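Local coordinates for protein histone-lysine N-methyltransferase, H3 lysine-9 specific SUVH4 (Arabidopsis thaliana, PDB 4QEO) that methylates a specific lysine of histone H3 using S-adenosyl-L-methionine and binds methylated DNA, coupling DNA methylation to epigenetic transcriptional repression, at residues A[52-57]-A[92-97]; A[79-82]-A[88-91]. All coordinates share one frame; numbering follows the deposited sequence.

Overall arrangement
Both contacts lie in the DNA-binding SRA part of the chain, away from the zinc and S-adenosyl-L-homocysteine sites. Following the chain from the N terminus, residues 52-57 come after helix 36-46 and meet residues 92-97, with 34 residues between them; this pairing, contact 1, closes the larger loop. Nested inside it is contact 2, which closes a smaller loop: residues 79-82, just past helix 72-78, meet strand 88-91 after five intervening residues. That strand runs directly into 92-97, so the two contacts are neighbours, their centres about 9 Å apart. They touch through Lys55, which packs on Asp89 and Tyr90, and through Met91, which meets Lys55 and Ile57.

Contact 1: residues A[52-57]-A[92-97]. With nucleotides of chain C.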
ATOM      1  N   TYR A  52     -11.874  14.476   1.859  1.00 28.19           N
ATOM      2  CA  TYR A  52     -12.040  15.742   2.570  1.00 26.96           C
ATOM      3  C   TYR A  52     -12.017  16.849   1.545  1.00 25.01           C
ATOM      4  O   TYR A  52     -10.956  17.432   1.302  1.00 27.64           O
ATOM      5  CB  TYR A  52     -10.908  15.951   3.589  1.00 28.11           C
ATOM      6  CG  TYR A  52     -10.931  14.925   4.695  1.00 29.12           C
ATOM      7  CD1 TYR A  52     -11.933  14.945   5.659  1.00 35.42           C
ATOM      8  CD2 TYR A  52      -9.978  13.910   4.756  1.00 27.16           C
ATOM      9  CE1 TYR A  52     -11.974  14.001   6.670  1.00 36.49           C
ATOM     10  CE2 TYR A  52     -10.008  12.968   5.761  1.00 28.95           C
ATOM     11  CZ  TYR A  52     -11.014  13.015   6.713  1.00 32.02           C
ATOM     12  OH  TYR A  52     -11.044  12.078   7.717  1.00 39.40           O
ATOM     13  N   PRO A  53     -13.180  17.140   0.939  1.00 30.52           N
ATOM     14  CA  PRO A  53     -13.299  18.062  -0.199  1.00 32.96           C
ATOM     15  C   PRO A  53     -13.205  19.533   0.191  1.00 34.38           C
ATOM     16  O   PRO A  53     -13.080  20.386  -0.701  1.00 33.82           O
ATOM     17  CB  PRO A  53     -14.700  17.762  -0.735  1.00 37.26           C
ATOM     18  CG  PRO A  53     -15.467  17.367   0.470  1.00 42.32           C
ATOM     19  CD  PRO A  53     -14.495  16.616   1.357  1.00 37.74           C
ATOM     20  N   ARG A  54     -13.264  19.827   1.489  1.00 37.71           N
ATOM     21  CA  ARG A  54     -13.070  21.196   1.976  1.00 37.61           C
ATOM     22  C   ARG A  54     -11.824  21.254   2.848  1.00 34.43           C
ATOM     23  O   ARG A  54     -11.434  20.258   3.471  1.00 32.61           O
ATOM     24  CB  ARG A  54     -14.279  21.675   2.788  1.00 38.42           C
ATOM     25  CG  ARG A  54     -15.610  21.712   2.023  1.00 49.92           C
ATOM     26  CD  ARG A  54     -15.685  22.901   1.069  1.00 58.68           C
ATOM     27  NE  ARG A  54     -15.749  24.178   1.779  1.00 63.33           N
ATOM     28  CZ  ARG A  54     -15.535  25.358   1.205  1.00 67.26           C
ATOM     29  NH1 ARG A  54     -15.242  25.421  -0.087  1.00 68.22           N
ATOM     30  NH2 ARG A  54     -15.611  26.477   1.918  1.00 63.75           N
ATOM     31  N   LYS A  55     -11.214  22.426   2.914  1.00 28.00           N
ATOM     32  CA  LYS A  55     -10.002  22.582   3.701  1.00 30.13           C
ATOM     33  C   LYS A  55     -10.239  22.470   5.202  1.00 30.07           C
ATOM     34  O   LYS A  55     -11.322  22.773   5.703  1.00 31.05           O
ATOM     35  CB  LYS A  55      -9.275  23.859   3.305  1.00 34.23           C
ATOM     36  CG  LYS A  55      -8.777  23.721   1.889  1.00 40.04           C
ATOM     37  CD  LYS A  55      -7.830  24.786   1.506  1.00 40.55           C
ATOM     38  CE  LYS A  55      -7.093  24.372   0.261  1.00 43.51           C
ATOM     39  NZ  LYS A  55      -8.025  24.218  -0.857  1.00 38.06           N
ATOM     40  N   ILE A  56      -9.221  21.974   5.894  1.00 26.74           N
ATOM     41  CA  ILE A  56      -9.299  21.689   7.317  1.00 29.04           C
ATOM     42  C   ILE A  56      -8.017  22.195   7.982  1.00 23.65           C
ATOM     43  O   ILE A  56      -6.909  21.936   7.499  1.00 22.15           O
ATOM     44  CB  ILE A  56      -9.462  20.164   7.571  1.00 28.81           C
ATOM     45  CG1 ILE A  56     -10.796  19.662   6.997  1.00 31.88           C
ATOM     46  CG2 ILE A  56      -9.356  19.841   9.055  1.00 32.82           C
ATOM     47  CD1 ILE A  56     -10.926  18.137   6.982  1.00 31.49           C
ATOM     48  N   ILE A  57      -8.179  22.943   9.066  1.00 23.32           N
ATOM     49  CA  ILE A  57      -7.049  23.323   9.911  1.00 23.49           C
ATOM     50  C   ILE A  57      -6.773  22.227  10.919  1.00 19.97           C
ATOM     51  O   ILE A  57      -7.688  21.773  11.592  1.00 21.54           O
ATOM     52  CB  ILE A  57      -7.379  24.595  10.715  1.00 22.68           C
ATOM     53  CG1 ILE A  57      -7.416  25.801   9.783  1.00 20.38           C
ATOM     54  CG2 ILE A  57      -6.350  24.810  11.836  1.00 22.59           C
ATOM     55  CD1 ILE A  57      -8.095  27.028  10.402  1.00 23.92           C
ATOM     56  N   SER A  92      -8.597  30.045   0.795  1.00 34.05           N
ATOM     57  CA  SER A  92      -8.729  31.313   0.083  1.00 34.72           C
ATOM     58  C   SER A  92      -9.820  32.157   0.730  1.00 36.39           C
ATOM     59  O   SER A  92     -10.438  31.734   1.711  1.00 36.22           O
ATOM     60  CB  SER A  92      -9.120  31.043  -1.366  1.00 38.09           C
ATOM     61  OG  SER A  92     -10.456  30.549  -1.424  1.00 36.56           O
ATOM     62  N   MET A  93     -10.085  33.331   0.157  1.00 34.87           N
ATOM     63  CA  MET A  93     -11.122  34.230   0.684  1.00 39.51           C
ATOM     64  C   MET A  93     -12.524  33.611   0.667  1.00 37.94           C
ATOM     65  O   MET A  93     -13.429  34.131   1.306  1.00 40.29           O
ATOM     66  CB  MET A  93     -11.154  35.567  -0.079  1.00 43.72           C
ATOM     67  CG  MET A  93      -9.829  36.294  -0.159  1.00 46.65           C
ATOM     68  SD  MET A  93      -9.082  36.581   1.458  1.00 43.15           S
ATOM     69  CE  MET A  93     -10.290  37.656   2.243  1.00 38.58           C
ATOM     70  N   GLU A  94     -12.711  32.511  -0.053  1.00 41.72           N
ATOM     71  CA  GLU A  94     -14.012  31.840  -0.068  1.00 44.80           C
ATOM     72  C   GLU A  94     -14.399  31.350   1.336  1.00 44.09           C
ATOM     73  O   GLU A  94     -15.578  31.174   1.659  1.00 46.40           O
ATOM     74  CB  GLU A  94     -13.994  30.671  -1.052  1.00 54.08           C
ATOM     75  CG  GLU A  94     -15.339  29.992  -1.237  1.00 65.75           C
ATOM     76  CD  GLU A  94     -15.220  28.485  -1.317  1.00 73.81           C
ATOM     77  OE1 GLU A  94     -14.629  27.979  -2.296  1.00 76.25           O
ATOM     78  OE2 GLU A  94     -15.708  27.807  -0.389  1.00 75.67           O
ATOM     79  N   TYR A  95     -13.390  31.150   2.174  1.00 36.66           N
ATOM     80  CA  TYR A  95     -13.595  30.620   3.514  1.00 37.73           C
ATOM     81  C   TYR A  95     -13.810  31.718   4.536  1.00 38.17           C
ATOM     82  O   TYR A  95     -13.943  31.465   5.734  1.00 43.56           O
ATOM     83  CB  TYR A  95     -12.388  29.788   3.916  1.00 34.81           C
ATOM     84  CG  TYR A  95     -12.327  28.445   3.240  1.00 35.58           C
ATOM     85  CD1 TYR A  95     -11.783  28.301   1.966  1.00 31.21           C
ATOM     86  CD2 TYR A  95     -12.815  27.316   3.878  1.00 37.23           C
ATOM     87  CE1 TYR A  95     -11.732  27.048   1.356  1.00 33.89           C
ATOM     88  CE2 TYR A  95     -12.765  26.093   3.289  1.00 32.79           C
ATOM     89  CZ  TYR A  95     -12.220  25.952   2.033  1.00 31.61           C
ATOM     90  OH  TYR A  95     -12.188  24.703   1.455  1.00 39.00           O
ATOM     91  N   GLU A  96     -13.847  32.944   4.050  1.00 35.32           N
ATOM     92  CA  GLU A  96     -13.832  34.113   4.919  1.00 37.42           C
ATOM     93  C   GLU A  96     -14.993  34.150   5.907  1.00 42.01           C
ATOM     94  O   GLU A  96     -14.801  34.414   7.100  1.00 39.83           O
ATOM     95  CB  GLU A  96     -13.765  35.366   4.049  1.00 40.36           C
ATOM     96  CG  GLU A  96     -14.704  36.479   4.373  1.00 54.47           C
ATOM     97  CD  GLU A  96     -14.504  37.630   3.406  1.00 62.29           C
ATOM     98  OE1 GLU A  96     -14.799  37.440   2.204  1.00 65.89           O
ATOM     99  OE2 GLU A  96     -14.021  38.700   3.842  1.00 61.95           O
ATOM    100  N   LYS A  97     -16.186  33.837   5.414  1.00 46.65           N
ATOM    101  CA  LYS A  97     -17.392  33.882   6.227  1.00 50.84           C
ATOM    102  C   LYS A  97     -17.419  32.756   7.252  1.00 49.32           C
ATOM    103  O   LYS A  97     -17.894  32.935   8.369  1.00 50.32           O
ATOM    104  CB  LYS A  97     -18.631  33.814   5.328  1.00 60.16           C
ATOM    105  CG  LYS A  97     -19.069  35.159   4.763  1.00 64.36           C
ATOM    106  CD  LYS A  97     -19.675  36.028   5.855  1.00 70.46           C
ATOM    107  CE  LYS A  97     -20.554  37.133   5.279  1.00 75.13           C
ATOM    108  NZ  LYS A  97     -21.373  37.810   6.329  1.00 74.52           N
TER
ATOM    109  P    DA C  11      -7.750  27.633  -4.354  1.00 58.03           P
ATOM    110  OP1  DA C  11      -6.682  26.911  -4.987  1.00 58.49           O
ATOM    111  OP2  DA C  11      -8.314  27.182  -3.109  1.00 55.06           O
ATOM    112  O5'  DA C  11      -7.332  29.159  -4.344  1.00 50.75           O
ATOM    113  C5'  DA C  11      -6.065  29.573  -4.824  1.00 49.96           C
ATOM    114  C4'  DA C  11      -6.121  31.001  -5.313  1.00 52.01           C
ATOM    115  O4'  DA C  11      -6.473  31.010  -6.704  1.00 54.50           O
ATOM    116  C3'  DA C  11      -7.144  31.888  -4.612  1.00 54.62           C
ATOM    117  O3'  DA C  11      -6.554  33.162  -4.387  1.00 56.22           O
ATOM    118  C2'  DA C  11      -8.275  31.986  -5.613  1.00 60.70           C
ATOM    119  C1'  DA C  11      -7.539  31.898  -6.930  1.00 59.00           C
ATOM    120  N9   DA C  11      -8.313  31.380  -8.050  1.00 62.31           N
ATOM    121  C8   DA C  11      -9.522  30.737  -8.019  1.00 59.75           C
ATOM    122  N7   DA C  11      -9.958  30.377  -9.198  1.00 60.47           N
ATOM    123  C5   DA C  11      -8.973  30.819 -10.067  1.00 59.36           C
ATOM    124  C6   DA C  11      -8.842  30.748 -11.460  1.00 56.56           C
ATOM    125  N6   DA C  11      -9.743  30.183 -12.258  1.00 56.77           N
ATOM    126  N1   DA C  11      -7.746  31.297 -12.016  1.00 52.70           N
ATOM    127  C2   DA C  11      -6.844  31.868 -11.217  1.00 58.43           C
ATOM    128  N3   DA C  11      -6.854  31.999  -9.895  1.00 53.22           N
ATOM    129  C4   DA C  11      -7.957  31.441  -9.374  1.00 62.00           C
ATOM    130  P    DC C  12      -7.156  34.149  -3.358  1.00 63.68           P
ATOM    131  OP1  DC C  12      -6.140  34.235  -2.360  1.00 68.39           O
ATOM    132  OP2  DC C  12      -8.537  33.946  -2.993  1.00 68.48           O
ATOM    133  O5'  DC C  12      -7.085  35.427  -4.275  1.00 71.62           O
ATOM    134  C5'  DC C  12      -5.986  35.579  -5.154  1.00 71.12           C
ATOM    135  C4'  DC C  12      -6.478  36.260  -6.404  1.00 71.34           C
ATOM    136  O4'  DC C  12      -7.223  35.322  -7.210  1.00 66.52           O
ATOM    137  C3'  DC C  12      -7.433  37.427  -6.131  1.00 73.52           C
ATOM    138  O3'  DC C  12      -6.975  38.549  -6.878  1.00 77.85           O
ATOM    139  C2'  DC C  12      -8.750  36.954  -6.712  1.00 73.98           C
ATOM    140  C1'  DC C  12      -8.246  36.058  -7.811  1.00 69.58           C
ATOM    141  N1   DC C  12      -9.222  35.133  -8.385  1.00 66.85           N
ATOM    142  C2   DC C  12      -9.149  34.844  -9.746  1.00 63.44           C
ATOM    143  O2   DC C  12      -8.221  35.318 -10.408  1.00 60.31           O
ATOM    144  N3   DC C  12     -10.080  34.044 -10.301  1.00 61.19           N
ATOM    145  C4   DC C  12     -11.071  33.560  -9.556  1.00 61.72           C
ATOM    146  N4   DC C  12     -11.961  32.765 -10.144  1.00 60.03           N
ATOM    147  C5   DC C  12     -11.175  33.847  -8.167  1.00 62.82           C
ATOM    148  C6   DC C  12     -10.254  34.654  -7.634  1.00 65.28           C
TER
HETATM  149  O   HOH W   1      -9.174  27.448  -0.725  1.00 39.36           O
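The guanidinium of Arg54 lies flat over one face of the Tyr95 ring, planes 13° apart and centres 4.0 Å from each other, a stack in which NH2 comes down toward the rim and the phenol OH sits beneath the guanidinium centre. Bends at chi2 and chi3 fold the arginine chain back over the ring. At the guanidinium's edge the Glu94 carboxylate is nearly coplanar with it, and OE2 forms a salt bridge that includes a weak bond from NH2; the Arg54 NH1 to Glu94 OE2 separation of 2.4 Å is too short to be taken at face value. Arginine suits the place because its flat cation can stack and pair at once; Glu98 shares the charge as a second partner of NH2. The Tyr95 hydroxyl accepts an almost straight hydrogen bond from the backbone N of Lys55 (N to OH 2.9 Å, 176°), joining the loop before the SRA sheet to the 3-10 turn that follows strand 88-91. An ST turn opens that 3-10 segment, Ser92 OG accepting from Glu94 N at 3.3 Å. Lys55 crosses the tyrosine at about a right angle, its CB 3.6 Å from Tyr95 OH. At the end of its long chain NZ bonds weakly to a water; that water also accepts from Ser92 N and donates to OP2 of DA11 of chain C at 2.5 Å.

Contact 2: residues A[79-82]-A[88-91]; sequences GFHN and IDYM. With nucleotides of chain C.
Asn82 and Asp89 meet across a short connection of the SRA fold, with five residues between the segments, that leads from helix 72-78 to strand 88-91, which pairs antiparallel with strand 106-112 in the SRA sheet. Hydrogen bonding centres on one carboxylate oxygen. OD2 of Asp89 accepts from the backbone N of Asn82 at 2.9 Å, the donor standing well above the carboxylate plane, and from Asn82 ND2 at 3.1 Å through its syn lone pair, OD2 lying near the plane of the Asn82 amide. The two donors thus grip OD2 from different directions and should help fix the carboxylate's rotation. Aspartate suits the site because its short chain, with CG anti to the backbone N (chi1 -153°), brings an acceptor from the strand to the 79-82 segment. The same ND2 makes a weak bond back to Gly79 O; at the positive phi of Gly79 (92°) a CB would be jammed against the carbonyl O of the preceding residue, which by itself calls for glycine.

Nonpolar contact is carried by His81. The Asp89 methylene sits over one face of its ring, a CH-pi contact with CB 3.6 Å from the ring centroid and 19° off the normal, and the two side chains run alongside each other with opposed directions. Both imidazole nitrogens are engaged beyond the pair, ND1 with Ser109 OG and NE2 with Asn86 O; these hydrogen bonds would set the ring's rotation, so that a face is presented to Asp89 CB.

Tyr90, next on the strand, packs against the DNA, its OH 3.6 Å from C4' of DA11 of chain C.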
ATOM      1  N   GLY A  79      -7.661  14.789  -0.106  1.00 26.22           N
ATOM      2  CA  GLY A  79      -8.023  16.139   0.291  1.00 27.46           C
ATOM      3  C   GLY A  79      -7.079  16.712   1.342  1.00 24.73           C
ATOM      4  O   GLY A  79      -7.365  17.762   1.918  1.00 25.04           O
ATOM      5  N   PHE A  80      -5.961  16.019   1.565  1.00 22.49           N
ATOM      6  CA  PHE A  80      -4.917  16.405   2.537  1.00 24.40           C
ATOM      7  C   PHE A  80      -4.107  17.622   2.057  1.00 24.46           C
ATOM      8  O   PHE A  80      -3.766  18.523   2.844  1.00 20.57           O
ATOM      9  CB  PHE A  80      -3.991  15.193   2.766  1.00 24.57           C
ATOM     10  CG  PHE A  80      -2.836  15.446   3.709  1.00 23.32           C
ATOM     11  CD1 PHE A  80      -1.627  15.937   3.236  1.00 24.07           C
ATOM     12  CD2 PHE A  80      -2.953  15.160   5.070  1.00 23.83           C
ATOM     13  CE1 PHE A  80      -0.550  16.158   4.109  1.00 22.01           C
ATOM     14  CE2 PHE A  80      -1.886  15.372   5.951  1.00 21.73           C
ATOM     15  CZ  PHE A  80      -0.687  15.879   5.474  1.00 24.17           C
ATOM     16  N   HIS A  81      -3.769  17.620   0.774  1.00 25.16           N
ATOM     17  CA  HIS A  81      -3.082  18.749   0.142  1.00 24.24           C
ATOM     18  C   HIS A  81      -3.587  18.819  -1.298  1.00 30.61           C
ATOM     19  O   HIS A  81      -3.386  17.892  -2.086  1.00 28.20           O
ATOM     20  CB  HIS A  81      -1.561  18.549   0.202  1.00 21.62           C
ATOM     21  CG  HIS A  81      -0.761  19.783  -0.105  1.00 24.65           C
ATOM     22  ND1 HIS A  81      -0.226  20.592   0.882  1.00 24.90           N
ATOM     23  CD2 HIS A  81      -0.386  20.332  -1.288  1.00 20.87           C
ATOM     24  CE1 HIS A  81       0.436  21.589   0.318  1.00 26.96           C
ATOM     25  NE2 HIS A  81       0.356  21.456  -0.997  1.00 22.91           N
ATOM     26  N   ASN A  82      -4.247  19.923  -1.636  1.00 26.00           N
ATOM     27  CA  ASN A  82      -5.108  19.973  -2.816  1.00 28.12           C
ATOM     28  C   ASN A  82      -4.505  20.484  -4.120  1.00 33.60           C
ATOM     29  O   ASN A  82      -5.209  20.625  -5.116  1.00 44.66           O
ATOM     30  CB  ASN A  82      -6.391  20.736  -2.487  1.00 32.14           C
ATOM     31  CG  ASN A  82      -7.239  20.002  -1.466  1.00 42.27           C
ATOM     32  OD1 ASN A  82      -8.001  19.084  -1.815  1.00 42.19           O
ATOM     33  ND2 ASN A  82      -7.087  20.374  -0.189  1.00 45.50           N
ATOM     34  N   ILE A  88       2.426  25.181  -0.901  1.00 21.88           N
ATOM     35  CA  ILE A  88       1.562  25.730   0.131  1.00 19.47           C
ATOM     36  C   ILE A  88       0.090  25.628  -0.249  1.00 20.25           C
ATOM     37  O   ILE A  88      -0.347  26.195  -1.255  1.00 22.04           O
ATOM     38  CB  ILE A  88       1.878  27.221   0.405  1.00 20.58           C
ATOM     39  CG1 ILE A  88       3.366  27.400   0.762  1.00 19.19           C
ATOM     40  CG2 ILE A  88       0.974  27.736   1.533  1.00 16.68           C
ATOM     41  CD1 ILE A  88       3.838  28.880   0.809  1.00 21.04           C
ATOM     42  N   ASP A  89      -0.668  24.922   0.582  1.00 20.85           N
ATOM     43  CA  ASP A  89      -2.110  24.814   0.425  1.00 23.01           C
ATOM     44  C   ASP A  89      -2.800  25.693   1.472  1.00 22.65           C
ATOM     45  O   ASP A  89      -2.469  25.639   2.664  1.00 20.32           O
ATOM     46  CB  ASP A  89      -2.532  23.346   0.596  1.00 23.33           C
ATOM     47  CG  ASP A  89      -3.800  23.033  -0.166  1.00 37.26           C
ATOM     48  OD1 ASP A  89      -4.057  23.730  -1.177  1.00 40.39           O
ATOM     49  OD2 ASP A  89      -4.523  22.099   0.232  1.00 31.66           O
ATOM     50  N   TYR A  90      -3.737  26.526   1.028  1.00 16.63           N
ATOM     51  CA  TYR A  90      -4.383  27.465   1.948  1.00 22.25           C
ATOM     52  C   TYR A  90      -5.855  27.707   1.669  1.00 24.18           C
ATOM     53  O   TYR A  90      -6.341  27.474   0.565  1.00 23.06           O
ATOM     54  CB  TYR A  90      -3.636  28.797   1.963  1.00 23.44           C
ATOM     55  CG  TYR A  90      -3.606  29.562   0.646  1.00 23.72           C
ATOM     56  CD1 TYR A  90      -4.582  30.498   0.355  1.00 27.84           C
ATOM     57  CD2 TYR A  90      -2.588  29.360  -0.288  1.00 22.65           C
ATOM     58  CE1 TYR A  90      -4.558  31.223  -0.815  1.00 29.01           C
ATOM     59  CE2 TYR A  90      -2.553  30.084  -1.483  1.00 25.14           C
ATOM     60  CZ  TYR A  90      -3.547  31.016  -1.727  1.00 29.49           C
ATOM     61  OH  TYR A  90      -3.551  31.756  -2.876  1.00 31.62           O
ATOM     62  N   MET A  91      -6.569  28.136   2.700  1.00 22.14           N
ATOM     63  CA  MET A  91      -7.951  28.566   2.569  1.00 26.32           C
ATOM     64  C   MET A  91      -7.924  29.928   1.936  1.00 30.25           C
ATOM     65  O   MET A  91      -7.299  30.849   2.476  1.00 28.51           O
ATOM     66  CB  MET A  91      -8.621  28.675   3.945  1.00 25.90           C
ATOM     67  CG  MET A  91      -8.853  27.345   4.645  1.00 28.65           C
ATOM     68  SD  MET A  91      -9.479  27.673   6.309  1.00 32.81           S
ATOM     69  CE  MET A  91      -9.989  26.019   6.730  1.00 22.95           C
TER
ATOM     70  P    DA C  11      -7.750  27.633  -4.354  1.00 58.03           P
ATOM     71  OP1  DA C  11      -6.682  26.911  -4.987  1.00 58.49           O
ATOM     72  OP2  DA C  11      -8.314  27.182  -3.109  1.00 55.06           O
ATOM     73  O5'  DA C  11      -7.332  29.159  -4.344  1.00 50.75           O
ATOM     74  C5'  DA C  11      -6.065  29.573  -4.824  1.00 49.96           C
ATOM     75  C4'  DA C  11      -6.121  31.001  -5.313  1.00 52.01           C
ATOM     76  O4'  DA C  11      -6.473  31.010  -6.704  1.00 54.50           O
ATOM     77  C3'  DA C  11      -7.144  31.888  -4.612  1.00 54.62           C
ATOM     78  O3'  DA C  11      -6.554  33.162  -4.387  1.00 56.22           O
ATOM     79  C2'  DA C  11      -8.275  31.986  -5.613  1.00 60.70           C
ATOM     80  C1'  DA C  11      -7.539  31.898  -6.930  1.00 59.00           C
ATOM     81  N9   DA C  11      -8.313  31.380  -8.050  1.00 62.31           N
ATOM     82  C8   DA C  11      -9.522  30.737  -8.019  1.00 59.75           C
ATOM     83  N7   DA C  11      -9.958  30.377  -9.198  1.00 60.47           N
ATOM     84  C5   DA C  11      -8.973  30.819 -10.067  1.00 59.36           C
ATOM     85  C6   DA C  11      -8.842  30.748 -11.460  1.00 56.56           C
ATOM     86  N6   DA C  11      -9.743  30.183 -12.258  1.00 56.77           N
ATOM     87  N1   DA C  11      -7.746  31.297 -12.016  1.00 52.70           N
ATOM     88  C2   DA C  11      -6.844  31.868 -11.217  1.00 58.43           C
ATOM     89  N3   DA C  11      -6.854  31.999  -9.895  1.00 53.22           N
ATOM     90  C4   DA C  11      -7.957  31.441  -9.374  1.00 62.00           C
TER